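Local coordinates for Non-fluorescent flavoprotein (Photobacterium phosphoreum, PDB 1FVP) that binds flavin mononucleotide carrying a covalently attached myristate, as a homodimeric relative of bacterial luciferase, and may share the family's alkanal monooxygenase chemistry, at residues A[2-6]-A[225-231]; A[42-46]-A[198-202]; A[130-136]-A[171-177]. All blocks are in the same frame, centred on the assembly; numbering follows the deposited sequence.

Contact 1. Residues A[2-6]-A[225-231]; sequences NKWNY and RQDNNLI. With FMA (6-(3-tetradecanoic acid) flavine mononucleotide), chain D.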
loop_
_atom_site.group_PDB
_atom_site.type_symbol
_atom_site.label_atom_id
_atom_site.label_comp_id
_atom_site.label_asym_id
_atom_site.label_seq_id
_atom_site.Cartn_x
_atom_site.Cartn_y
_atom_site.Cartn_z
ATOM N N ASN A 2 2.362 0.721 23.464
ATOM C CA ASN A 2 1.999 1.860 24.304
ATOM C C ASN A 2 2.725 3.015 23.551
ATOM O O ASN A 2 2.500 4.206 23.693
ATOM C CB ASN A 2 2.386 1.726 25.750
ATOM C CG ASN A 2 3.693 2.388 26.149
ATOM O OD1 ASN A 2 4.656 2.540 25.370
ATOM N ND2 ASN A 2 3.761 2.815 27.417
ATOM N N LYS A 3 3.671 2.488 22.786
ATOM C CA LYS A 3 4.544 3.221 21.887
ATOM C C LYS A 3 3.678 3.355 20.610
ATOM O O LYS A 3 3.239 2.309 20.130
ATOM C CB LYS A 3 5.794 2.478 21.454
ATOM C CG LYS A 3 6.423 3.038 20.171
ATOM C CD LYS A 3 7.603 2.210 19.711
ATOM C CE LYS A 3 8.036 2.549 18.299
ATOM N NZ LYS A 3 9.423 2.056 18.064
ATOM N N TRP A 4 3.528 4.581 20.199
ATOM C CA TRP A 4 2.746 4.969 19.034
ATOM C C TRP A 4 3.632 5.215 17.808
ATOM O O TRP A 4 4.445 6.152 17.843
ATOM C CB TRP A 4 1.974 6.248 19.324
ATOM C CG TRP A 4 1.059 6.187 20.484
ATOM C CD1 TRP A 4 0.845 5.184 21.385
ATOM C CD2 TRP A 4 0.213 7.282 20.900
ATOM N NE1 TRP A 4 -0.068 5.574 22.331
ATOM C CE2 TRP A 4 -0.480 6.849 22.054
ATOM C CE3 TRP A 4 -0.015 8.555 20.383
ATOM C CZ2 TRP A 4 -1.394 7.661 22.702
ATOM C CZ3 TRP A 4 -0.915 9.356 21.038
ATOM C CH2 TRP A 4 -1.600 8.923 22.170
ATOM N N ASN A 5 3.406 4.377 16.812
ATOM C CA ASN A 5 4.171 4.521 15.540
ATOM C C ASN A 5 3.344 5.572 14.786
ATOM O O ASN A 5 2.137 5.709 15.099
ATOM C CB ASN A 5 4.394 3.155 14.930
ATOM C CG ASN A 5 5.507 3.024 13.916
ATOM O OD1 ASN A 5 5.252 2.677 12.740
ATOM N ND2 ASN A 5 6.766 3.274 14.290
ATOM N N TYR A 6 3.965 6.294 13.880
ATOM C CA TYR A 6 3.321 7.330 13.069
ATOM C C TYR A 6 3.660 7.147 11.594
ATOM O O TYR A 6 4.815 6.878 11.240
ATOM C CB TYR A 6 3.765 8.730 13.511
ATOM C CG TYR A 6 3.372 9.057 14.925
ATOM C CD1 TYR A 6 2.063 9.448 15.227
ATOM C CD2 TYR A 6 4.293 8.983 15.958
ATOM C CE1 TYR A 6 1.684 9.762 16.530
ATOM C CE2 TYR A 6 3.929 9.280 17.272
ATOM C CZ TYR A 6 2.627 9.670 17.549
ATOM O OH TYR A 6 2.308 9.963 18.841
ATOM N N ARG A 225 9.857 9.251 23.117
ATOM C CA ARG A 225 10.310 7.850 23.121
ATOM C C ARG A 225 11.570 7.941 24.029
ATOM O O ARG A 225 11.477 7.755 25.246
ATOM C CB ARG A 225 10.686 7.222 21.811
ATOM C CG ARG A 225 10.176 7.695 20.489
ATOM C CD ARG A 225 8.979 6.985 19.943
ATOM N NE ARG A 225 9.186 6.634 18.541
ATOM C CZ ARG A 225 8.282 6.356 17.613
ATOM N NH1 ARG A 225 6.984 6.383 17.882
ATOM N NH2 ARG A 225 8.718 6.038 16.386
ATOM N N GLN A 226 12.668 8.294 23.390
ATOM C CA GLN A 226 13.962 8.448 24.046
ATOM C C GLN A 226 13.807 8.692 25.544
ATOM O O GLN A 226 14.144 7.870 26.406
ATOM C CB GLN A 226 14.783 9.583 23.414
ATOM C CG GLN A 226 15.424 9.187 22.115
ATOM C CD GLN A 226 16.697 9.912 21.773
ATOM O OE1 GLN A 226 17.425 10.420 22.630
ATOM N NE2 GLN A 226 16.976 9.942 20.461
ATOM N N ASP A 227 13.273 9.861 25.829
ATOM C CA ASP A 227 13.038 10.377 27.180
ATOM C C ASP A 227 12.597 9.263 28.131
ATOM O O ASP A 227 13.301 9.011 29.125
ATOM C CB ASP A 227 12.080 11.568 27.165
ATOM C CG ASP A 227 12.169 12.399 28.437
ATOM O OD1 ASP A 227 13.258 12.905 28.753
ATOM O OD2 ASP A 227 11.110 12.515 29.099
ATOM N N ASN A 228 11.462 8.675 27.785
ATOM C CA ASN A 228 10.884 7.596 28.602
ATOM C C ASN A 228 10.494 6.398 27.733
ATOM O O ASN A 228 9.742 6.446 26.758
ATOM C CB ASN A 228 9.789 8.124 29.514
ATOM C CG ASN A 228 8.478 8.465 28.851
ATOM O OD1 ASN A 228 7.417 7.973 29.260
ATOM N ND2 ASN A 228 8.532 9.312 27.831
ATOM N N ASN A 229 11.060 5.288 28.130
ATOM C CA ASN A 229 10.998 3.935 27.667
ATOM C C ASN A 229 10.169 3.578 26.440
ATOM O O ASN A 229 8.971 3.237 26.530
ATOM C CB ASN A 229 10.571 3.039 28.864
ATOM C CG ASN A 229 9.385 3.615 29.625
ATOM O OD1 ASN A 229 9.601 4.460 30.518
ATOM N ND2 ASN A 229 8.169 3.160 29.292
ATOM N N LEU A 230 10.847 3.582 25.306
ATOM C CA LEU A 230 10.267 3.187 24.004
ATOM C C LEU A 230 11.399 2.522 23.216
ATOM O O LEU A 230 11.598 1.299 23.410
ATOM C CB LEU A 230 9.469 4.294 23.368
ATOM C CG LEU A 230 8.158 4.724 24.013
ATOM C CD1 LEU A 230 7.479 5.815 23.192
ATOM C CD2 LEU A 230 7.217 3.531 24.150
ATOM N N ILE A 231 12.108 3.254 22.380
ATOM C CA ILE A 231 13.233 2.699 21.605
ATOM C C ILE A 231 14.402 3.694 21.609
ATOM O O ILE A 231 14.446 4.516 20.666
ATOM C CB ILE A 231 12.865 2.183 20.177
ATOM C CG1 ILE A 231 11.947 0.947 20.217
ATOM C CG2 ILE A 231 14.129 1.813 19.330
ATOM C CD1 ILE A 231 10.482 1.093 20.653
ATOM O OXT ILE A 231 15.230 3.621 22.536
HETATM N N1 FMA D . 0.130 7.669 25.905
HETATM C C2 FMA D . 0.826 6.640 25.421
HETATM O O2 FMA D . 0.767 5.507 25.721
HETATM N N3 FMA D . 1.806 6.881 24.371
HETATM C C4 FMA D . 2.019 8.122 23.891
HETATM O O4 FMA D . 2.850 8.274 23.022
HETATM C C4A FMA D . 1.265 9.212 24.428
HETATM N N5 FMA D . 1.395 10.454 24.037
HETATM C C5A FMA D . 0.721 11.517 24.504
HETATM C C6 FMA D . 0.925 12.807 24.023
HETATM C C7 FMA D . 0.185 13.828 24.565
HETATM C C7M FMA D . 0.318 15.320 24.102
HETATM C C8 FMA D . -0.779 13.591 25.614
HETATM C C8M FMA D . -1.603 14.670 26.237
HETATM C C9 FMA D . -0.951 12.301 26.069
HETATM C C9A FMA D . -0.255 11.242 25.564
HETATM N N10 FMA D . -0.390 9.922 25.973
HETATM C C10 FMA D . 0.292 8.879 25.502
HETATM C C1B FMA D . -1.399 9.579 27.071
HETATM C C2B FMA D . -1.985 8.104 26.995
HETATM O O2B FMA D . -3.377 8.358 27.060
HETATM C C3B FMA D . -1.454 7.293 28.155
HETATM O "O3'" FMA D . -0.277 7.837 28.659
HETATM C C4B FMA D . -1.223 5.805 27.871
HETATM O "O4'" FMA D . -2.466 5.162 27.412
HETATM C C5B FMA D . -0.755 5.070 29.158
HETATM O "O5'" FMA D . -1.796 3.951 29.412
HETATM P P FMA D . -2.570 3.621 30.749
HETATM O O1P FMA D . -1.378 3.124 31.639
HETATM O O2P FMA D . -3.155 4.854 31.239
HETATM O O3P FMA D . -3.588 2.737 30.443
HETATM C "C1'" FMA D . 4.303 13.710 22.914
HETATM O "O1'" FMA D . 3.862 14.907 23.104
HETATM O "O2'" FMA D . 5.520 13.506 22.959
HETATM C "C2'" FMA D . 3.336 12.664 23.362
HETATM C "C3'" FMA D . 1.898 12.987 22.933
HETATM C "C4'" FMA D . 1.615 12.253 21.658
HETATM C "C5'" FMA D . 1.803 12.943 20.328
HETATM C "C6'" FMA D . 0.667 12.708 19.364
HETATM C "C7'" FMA D . 1.101 12.810 17.909
HETATM C "C8'" FMA D . 0.466 13.863 17.105
HETATM C "C9'" FMA D . -0.789 13.554 16.307
HETATM C C11 FMA D . -1.521 14.776 15.844
HETATM C C12 FMA D . -0.824 16.000 15.378
HETATM C C13 FMA D . -1.609 17.137 14.815
HETATM C C14 FMA D . -0.841 18.316 14.311
HETATM C C15 FMA D . 0.292 18.762 15.192
HETATM O O HOH W 1 6.344 6.302 14.420
#
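The two chain termini meet beside a flavin pocket, where Lys3 and its neighbours in the N-terminal loop pack against Arg225, Leu230 and Ile231 at the end of helix 207-227. Lys3 does most of the apolar work. With CG anti to the backbone N (chi1 160°) and every later torsion extended, its chain reaches across the C-terminal tail: CB sits 3.2 Å from CD2 of Leu230, while Ile231 crosses the far end at about a right angle, its CD1 3.2 Å from Lys3 CD. Arg225, bent at chi2 and chi3, instead tucks its guanidinium beneath the same lysine. Lys3 CE lies over the centre of one guanidinium face, 3.8 Å above the plane, and the carbonyl O of Trp4 sits at the edge of the group, in its plane. A water accepts a hydrogen bond from Arg225 NH2 at 3.1 Å; it also lies doubtfully close to the backbone N of Tyr6.

The other side of the loop serves the cofactor. The backbone O of Asn2 takes the hydrogen bond of flavin N3 at 2.8 Å, and the Trp4 indole is laid flat against the pyrimidine part of the flavin, whose C4 stands 3.4 Å above the ring centre. Tyr6 touches the fatty chain, its OH 3.2 Å from C7', and its ring also meets Val221 of helix 207-227.

Two cations, Lys3 NZ and Arg225 NH2, stand only 4.4 Å apart, which would probably disfavour this pairing electrically. Apolar contact along the lysine chain works in the opposite sense and joins the termini, with the guanidinium edge placed near a backbone carbonyl that may offset some of its charge. The same short loop presents a carbonyl and an indole to the flavin.

Contact 2. Residues A[42-46]-A[198-202]; sequences YDVIN and LLCFE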
loop_
_atom_site.group_PDB
_atom_site.type_symbol
_atom_site.label_atom_id
_atom_site.label_comp_id
_atom_site.label_asym_id
_atom_site.label_seq_id
_atom_site.Cartn_x
_atom_site.Cartn_y
_atom_site.Cartn_z
ATOM N N TYR A 42 8.017 9.292 10.613
ATOM C CA TYR A 42 6.979 8.952 9.584
ATOM C C TYR A 42 7.541 7.712 8.885
ATOM O O TYR A 42 8.420 7.809 7.998
ATOM C CB TYR A 42 6.615 10.115 8.664
ATOM C CG TYR A 42 6.279 11.380 9.433
ATOM C CD1 TYR A 42 5.091 11.514 10.136
ATOM C CD2 TYR A 42 7.185 12.430 9.499
ATOM C CE1 TYR A 42 4.790 12.640 10.887
ATOM C CE2 TYR A 42 6.902 13.557 10.247
ATOM C CZ TYR A 42 5.715 13.665 10.931
ATOM O OH TYR A 42 5.507 14.813 11.643
ATOM N N ASP A 43 7.066 6.533 9.311
ATOM C CA ASP A 43 7.619 5.301 8.703
ATOM C C ASP A 43 6.773 4.583 7.682
ATOM O O ASP A 43 7.237 3.505 7.230
ATOM C CB ASP A 43 8.323 4.472 9.761
ATOM C CG ASP A 43 7.698 4.360 11.121
ATOM O OD1 ASP A 43 6.512 4.002 11.218
ATOM O OD2 ASP A 43 8.408 4.605 12.124
ATOM N N VAL A 44 5.653 5.069 7.211
ATOM C CA VAL A 44 4.817 4.439 6.176
ATOM C C VAL A 44 3.946 5.530 5.525
ATOM O O VAL A 44 3.545 6.500 6.203
ATOM C CB VAL A 44 3.997 3.258 6.681
ATOM C CG1 VAL A 44 4.747 2.263 7.539
ATOM C CG2 VAL A 44 2.729 3.678 7.431
ATOM N N ILE A 45 3.686 5.397 4.238
ATOM C CA ILE A 45 2.866 6.385 3.513
ATOM C C ILE A 45 1.722 5.575 2.909
ATOM O O ILE A 45 2.016 4.454 2.473
ATOM C CB ILE A 45 3.677 7.285 2.531
ATOM C CG1 ILE A 45 3.859 6.650 1.146
ATOM C CG2 ILE A 45 5.023 7.729 3.164
ATOM C CD1 ILE A 45 5.209 6.829 0.402
ATOM N N ASN A 46 0.544 6.123 2.918
ATOM C CA ASN A 46 -0.677 5.480 2.411
ATOM C C ASN A 46 -1.275 6.327 1.298
ATOM O O ASN A 46 -0.765 7.440 1.046
ATOM C CB ASN A 46 -1.536 5.350 3.673
ATOM C CG ASN A 46 -2.911 4.784 3.494
ATOM O OD1 ASN A 46 -3.059 3.621 3.072
ATOM N ND2 ASN A 46 -3.970 5.539 3.765
ATOM N N LEU A 198 -2.220 7.760 10.693
ATOM C CA LEU A 198 -1.915 8.023 9.292
ATOM C C LEU A 198 -2.573 9.411 9.172
ATOM O O LEU A 198 -3.823 9.382 9.099
ATOM C CB LEU A 198 -2.588 6.957 8.453
ATOM C CG LEU A 198 -1.966 5.596 8.316
ATOM C CD1 LEU A 198 -2.398 4.949 6.996
ATOM C CD2 LEU A 198 -0.444 5.745 8.356
ATOM N N LEU A 199 -1.770 10.445 9.214
ATOM C CA LEU A 199 -2.282 11.812 9.194
ATOM C C LEU A 199 -1.868 12.605 7.979
ATOM O O LEU A 199 -0.669 12.881 7.832
ATOM C CB LEU A 199 -1.845 12.424 10.545
ATOM C CG LEU A 199 -0.574 11.935 11.205
ATOM C CD1 LEU A 199 0.642 12.060 10.297
ATOM C CD2 LEU A 199 -0.299 12.737 12.469
ATOM N N CYS A 200 -2.821 13.002 7.166
ATOM C CA CYS A 200 -2.637 13.788 5.944
ATOM C C CYS A 200 -2.359 15.252 6.245
ATOM O O CYS A 200 -3.307 15.878 6.764
ATOM C CB CYS A 200 -3.930 13.762 5.106
ATOM S SG CYS A 200 -3.765 14.581 3.490
ATOM N N PHE A 201 -1.206 15.789 5.925
ATOM C CA PHE A 201 -0.955 17.224 6.201
ATOM C C PHE A 201 -1.071 17.977 4.873
ATOM O O PHE A 201 -0.335 18.961 4.691
ATOM C CB PHE A 201 0.409 17.472 6.780
ATOM C CG PHE A 201 0.930 16.859 8.022
ATOM C CD1 PHE A 201 0.507 17.323 9.263
ATOM C CD2 PHE A 201 1.895 15.852 7.978
ATOM C CE1 PHE A 201 0.977 16.777 10.446
ATOM C CE2 PHE A 201 2.399 15.281 9.140
ATOM C CZ PHE A 201 1.927 15.757 10.374
ATOM N N GLU A 202 -1.916 17.533 3.979
ATOM C CA GLU A 202 -2.032 18.144 2.659
ATOM C C GLU A 202 -3.092 19.204 2.517
ATOM O O GLU A 202 -3.335 19.601 1.350
ATOM C CB GLU A 202 -2.342 17.140 1.549
ATOM C CG GLU A 202 -1.426 16.039 1.094
ATOM C CD GLU A 202 0.033 16.380 1.065
ATOM O OE1 GLU A 202 0.785 16.322 2.023
ATOM O OE2 GLU A 202 0.385 16.720 -0.080
#
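Apolar contacts carry most of the meeting between Tyr42, Val44 and Asn46 on one side and, on the other, Leu198 and Leu199 at the end of strand 195-199 and Phe201 just beyond it. Leu198 supplies two branches to two neighbours. Its CD1 is set against Asn46, 3.5 Å from CB, with the flat amide of that residue close by, and its CD2 reaches CG2 of Val44 at 3.9 Å. Both pairs cross at about a right angle. Asn46 holds CG anti to the backbone N (chi1 177°), a setting in which the leucine methyl meets CB and the amide carbon together. Leu68 of strand 65-68 touches all three of these side chains.

The aromatic pair forms a second patch. Tyr42 and Phe201 approach from opposite directions with centroids 6.0 Å apart and planes 88° to one another, and CE1 of Tyr42 lies at the edge of the phenylalanine ring, 4.0 Å from its CE2. The backbone O of Leu199 stands over one face of Phe201, 3.9 Å above the plane and toward the rim, while CD1 of Leu199 meets Tyr42 CE1 at 4.2 Å. This leucine also touches a bound flavin derivative.

Polar bonds do not run between the two segments. The hydroxyl of Tyr42 is hydrogen-bonded to the backbone O of Met214, which anchors this patch to helix 207-227, and within the second segment Glu202 N bonds to Cys200 SG. Ile45 points the other way, toward helix 23-38, and its carbonyl O is hydrogen-bonded to OG1 of Thr67 of the second subunit.

Strands 42-48 and 195-199 flank strand 6-11 in parallel. The packing of Leu198 on Val44 and Asn46, across next-but-one strands of a strongly curved sheet, fits the beta/alpha-barrel type of fold of the luciferase family.

Contact 3. Residues A[130-136]-A[171-177]; sequences LHVNVNE and SNVTGSY. With FMA (6-(3-tetradecanoic acid) flavine mononucleotide), chain D.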
loop_
_atom_site.group_PDB
_atom_site.type_symbol
_atom_site.label_atom_id
_atom_site.label_comp_id
_atom_site.label_asym_id
_atom_site.label_seq_id
_atom_site.Cartn_x
_atom_site.Cartn_y
_atom_site.Cartn_z
ATOM N N LEU A 130 -6.439 10.746 9.939
ATOM C CA LEU A 130 -6.750 12.142 10.134
ATOM C C LEU A 130 -6.042 13.076 9.124
ATOM O O LEU A 130 -4.895 12.931 8.706
ATOM C CB LEU A 130 -6.289 12.548 11.535
ATOM C CG LEU A 130 -6.578 11.721 12.743
ATOM C CD1 LEU A 130 -5.508 11.930 13.802
ATOM C CD2 LEU A 130 -7.951 12.129 13.276
ATOM N N HIS A 131 -6.773 14.122 8.810
ATOM C CA HIS A 131 -6.476 15.236 7.932
ATOM C C HIS A 131 -5.971 16.442 8.706
ATOM O O HIS A 131 -6.760 17.402 8.807
ATOM C CB HIS A 131 -7.751 15.720 7.159
ATOM C CG HIS A 131 -7.558 15.519 5.702
ATOM N ND1 HIS A 131 -8.317 14.762 4.861
ATOM C CD2 HIS A 131 -6.544 16.025 4.941
ATOM C CE1 HIS A 131 -7.789 14.829 3.640
ATOM N NE2 HIS A 131 -6.716 15.569 3.656
ATOM N N VAL A 132 -4.777 16.453 9.236
ATOM C CA VAL A 132 -4.253 17.612 9.980
ATOM C C VAL A 132 -4.159 18.890 9.149
ATOM O O VAL A 132 -3.997 18.891 7.909
ATOM C CB VAL A 132 -2.863 17.233 10.541
ATOM C CG1 VAL A 132 -2.010 18.412 10.945
ATOM C CG2 VAL A 132 -3.020 16.295 11.728
ATOM N N ASN A 133 -4.227 19.997 9.870
ATOM C CA ASN A 133 -4.108 21.362 9.304
ATOM C C ASN A 133 -3.867 22.277 10.508
ATOM O O ASN A 133 -4.869 22.581 11.140
ATOM C CB ASN A 133 -5.301 21.782 8.473
ATOM C CG ASN A 133 -5.173 23.200 7.966
ATOM O OD1 ASN A 133 -4.696 24.045 8.708
ATOM N ND2 ASN A 133 -5.564 23.488 6.734
ATOM N N VAL A 134 -2.636 22.646 10.734
ATOM C CA VAL A 134 -2.270 23.485 11.882
ATOM C C VAL A 134 -1.997 24.939 11.555
ATOM O O VAL A 134 -1.050 25.250 10.811
ATOM C CB VAL A 134 -1.051 22.801 12.565
ATOM C CG1 VAL A 134 -0.106 23.741 13.294
ATOM C CG2 VAL A 134 -1.505 21.694 13.500
ATOM N N ASN A 135 -2.747 25.835 12.159
ATOM C CA ASN A 135 -2.526 27.293 11.918
ATOM C C ASN A 135 -2.886 27.998 13.213
ATOM O O ASN A 135 -4.035 27.852 13.691
ATOM C CB ASN A 135 -3.257 27.604 10.645
ATOM C CG ASN A 135 -3.729 29.019 10.458
ATOM O OD1 ASN A 135 -2.993 30.004 10.610
ATOM N ND2 ASN A 135 -5.016 29.090 10.115
ATOM N N GLU A 136 -1.926 28.720 13.775
ATOM C CA GLU A 136 -2.071 29.442 15.048
ATOM C C GLU A 136 -3.404 30.181 15.125
ATOM O O GLU A 136 -3.952 30.415 16.215
ATOM C CB GLU A 136 -0.968 30.410 15.400
ATOM C CG GLU A 136 0.440 29.992 15.747
ATOM C CD GLU A 136 0.772 29.177 16.956
ATOM O OE1 GLU A 136 0.800 29.577 18.122
ATOM O OE2 GLU A 136 1.055 27.981 16.650
ATOM N N SER A 171 -14.176 16.437 13.445
ATOM C CA SER A 171 -13.644 15.112 13.784
ATOM C C SER A 171 -12.133 15.109 13.495
ATOM O O SER A 171 -11.346 14.531 14.265
ATOM C CB SER A 171 -14.304 13.983 13.030
ATOM O OG SER A 171 -15.676 13.810 13.275
ATOM N N ASN A 172 -11.805 15.763 12.389
ATOM C CA ASN A 172 -10.403 15.879 11.936
ATOM C C ASN A 172 -9.615 16.792 12.872
ATOM O O ASN A 172 -10.205 17.392 13.786
ATOM C CB ASN A 172 -10.358 16.177 10.445
ATOM C CG ASN A 172 -10.585 14.914 9.628
ATOM O OD1 ASN A 172 -9.601 14.260 9.265
ATOM N ND2 ASN A 172 -11.816 14.528 9.312
ATOM N N VAL A 173 -8.318 16.878 12.641
ATOM C CA VAL A 173 -7.321 17.627 13.413
ATOM C C VAL A 173 -6.882 18.979 12.878
ATOM O O VAL A 173 -6.191 19.069 11.845
ATOM C CB VAL A 173 -6.124 16.642 13.538
ATOM C CG1 VAL A 173 -5.009 17.192 14.386
ATOM C CG2 VAL A 173 -6.589 15.305 14.075
ATOM N N THR A 174 -7.234 20.061 13.562
ATOM C CA THR A 174 -6.921 21.437 13.189
ATOM C C THR A 174 -6.815 22.430 14.349
ATOM O O THR A 174 -7.258 22.242 15.491
ATOM C CB THR A 174 -8.014 21.971 12.167
ATOM O OG1 THR A 174 -9.061 22.524 13.030
ATOM C CG2 THR A 174 -8.632 20.960 11.213
ATOM N N GLY A 175 -6.231 23.576 14.051
ATOM C CA GLY A 175 -6.006 24.682 14.983
ATOM C C GLY A 175 -4.512 24.857 15.251
ATOM O O GLY A 175 -3.687 24.348 14.473
ATOM N N SER A 176 -4.180 25.551 16.319
ATOM C CA SER A 176 -2.788 25.788 16.723
ATOM C C SER A 176 -2.083 24.463 16.982
ATOM O O SER A 176 -2.725 23.413 16.879
ATOM C CB SER A 176 -2.754 26.562 18.032
ATOM O OG SER A 176 -2.936 25.714 19.162
ATOM N N TYR A 177 -0.829 24.522 17.381
ATOM C CA TYR A 177 -0.099 23.258 17.667
ATOM C C TYR A 177 -0.662 22.576 18.904
ATOM O O TYR A 177 -1.376 21.570 18.770
ATOM C CB TYR A 177 1.397 23.448 17.706
ATOM C CG TYR A 177 2.324 22.263 17.739
ATOM C CD1 TYR A 177 2.504 21.409 16.647
ATOM C CD2 TYR A 177 3.104 22.026 18.877
ATOM C CE1 TYR A 177 3.398 20.338 16.696
ATOM C CE2 TYR A 177 4.005 20.970 18.942
ATOM C CZ TYR A 177 4.142 20.125 17.852
ATOM O OH TYR A 177 5.037 19.099 17.970
HETATM N N1 FMA D . 0.130 7.669 25.905
HETATM C C2 FMA D . 0.826 6.640 25.421
HETATM O O2 FMA D . 0.767 5.507 25.721
HETATM N N3 FMA D . 1.806 6.881 24.371
HETATM C C4 FMA D . 2.019 8.122 23.891
HETATM O O4 FMA D . 2.850 8.274 23.022
HETATM C C4A FMA D . 1.265 9.212 24.428
HETATM N N5 FMA D . 1.395 10.454 24.037
HETATM C C5A FMA D . 0.721 11.517 24.504
HETATM C C6 FMA D . 0.925 12.807 24.023
HETATM C C7 FMA D . 0.185 13.828 24.565
HETATM C C7M FMA D . 0.318 15.320 24.102
HETATM C C8 FMA D . -0.779 13.591 25.614
HETATM C C8M FMA D . -1.603 14.670 26.237
HETATM C C9 FMA D . -0.951 12.301 26.069
HETATM C C9A FMA D . -0.255 11.242 25.564
HETATM N N10 FMA D . -0.390 9.922 25.973
HETATM C C10 FMA D . 0.292 8.879 25.502
HETATM C C1B FMA D . -1.399 9.579 27.071
HETATM C C2B FMA D . -1.985 8.104 26.995
HETATM O O2B FMA D . -3.377 8.358 27.060
HETATM C C3B FMA D . -1.454 7.293 28.155
HETATM O "O3'" FMA D . -0.277 7.837 28.659
HETATM C C4B FMA D . -1.223 5.805 27.871
HETATM O "O4'" FMA D . -2.466 5.162 27.412
HETATM C C5B FMA D . -0.755 5.070 29.158
HETATM O "O5'" FMA D . -1.796 3.951 29.412
HETATM P P FMA D . -2.570 3.621 30.749
HETATM O O1P FMA D . -1.378 3.124 31.639
HETATM O O2P FMA D . -3.155 4.854 31.239
HETATM O O3P FMA D . -3.588 2.737 30.443
HETATM C "C1'" FMA D . 4.303 13.710 22.914
HETATM O "O1'" FMA D . 3.862 14.907 23.104
HETATM O "O2'" FMA D . 5.520 13.506 22.959
HETATM C "C2'" FMA D . 3.336 12.664 23.362
HETATM C "C3'" FMA D . 1.898 12.987 22.933
HETATM C "C4'" FMA D . 1.615 12.253 21.658
HETATM C "C5'" FMA D . 1.803 12.943 20.328
HETATM C "C6'" FMA D . 0.667 12.708 19.364
HETATM C "C7'" FMA D . 1.101 12.810 17.909
HETATM C "C8'" FMA D . 0.466 13.863 17.105
HETATM C "C9'" FMA D . -0.789 13.554 16.307
HETATM C C11 FMA D . -1.521 14.776 15.844
HETATM C C12 FMA D . -0.824 16.000 15.378
HETATM C C13 FMA D . -1.609 17.137 14.815
HETATM C C14 FMA D . -0.841 18.316 14.311
HETATM C C15 FMA D . 0.292 18.762 15.192
#
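A first torsion of -176° at Val173 sets CG1 anti to the backbone N and CG2 anti to the carbonyl carbon, and the two methyls then go to different partners. CG2 settles among the carbons of Leu130, nearest CD2 at 3.5 Å, while CG1 meets CG2 of Val132 and, at 3.4 Å, carbon C13 of the flavin-linked fatty chain. Val132 turns both its methyls onto the same chain. Val134 adds its CG2 at 3.5 Å from C14, and the ring of Tyr177 comes to the last carbon, C15, with CD1 3.7 Å away.

Behind this apolar face the backbones run as parallel neighbours, Asn133 bridged to Thr174 and Val134 to Gly175, a residue with positive phi. Asn135 N bonds to Gly175 O at 2.9 Å, and the bonds Asn133 N to Val173 O and Gly175 N to Asn133 O are weak. CA-H...O contacts, such as that from Val132 CA to Val173 O, supplement them.

At the beginning of the pairing a side chain replaces backbone as acceptor. OD1 of Asn172 takes the N-H of His131 at 2.9 Å, with an N-H...O angle of 155° and in the carbonyl plane. Its ND2 is bonded to the backbone O atoms of Ile168 and Trp96, and the imidazole of His131 meets the rings of Trp96 and Tyr148.

Bonds at both ends of the Asn172 amide fix its rotation and tie the end of helix 166-171 to strand 126-134. Three valines and a tyrosine meanwhile offer the tail of the myristate only carbon, so this end of the ligand is probably held by dispersion and burial.

Contact 1 closes nearly the whole chain, since residues 2-6 meet 225-231, and contact 2 and then contact 3 fall within it in sequence. In the curled sheet, strand 6-11 lies between strands 42-48 and 195-199, and strand 195-199 pairs on its other side with 126-134, which carries contact 3. Contacts 1 and 2 have centres 18 Å apart and join where Tyr6 pairs with Asp43. Contacts 2 and 3, 14 Å apart, join where Leu198 and Cys200 pair with Leu130. Contacts 1 and 3 have centres about 23 Å apart, yet serve one ligand: the N-terminal loop lines its flavin, strand 126-134 and segment 171-177 its fatty tail.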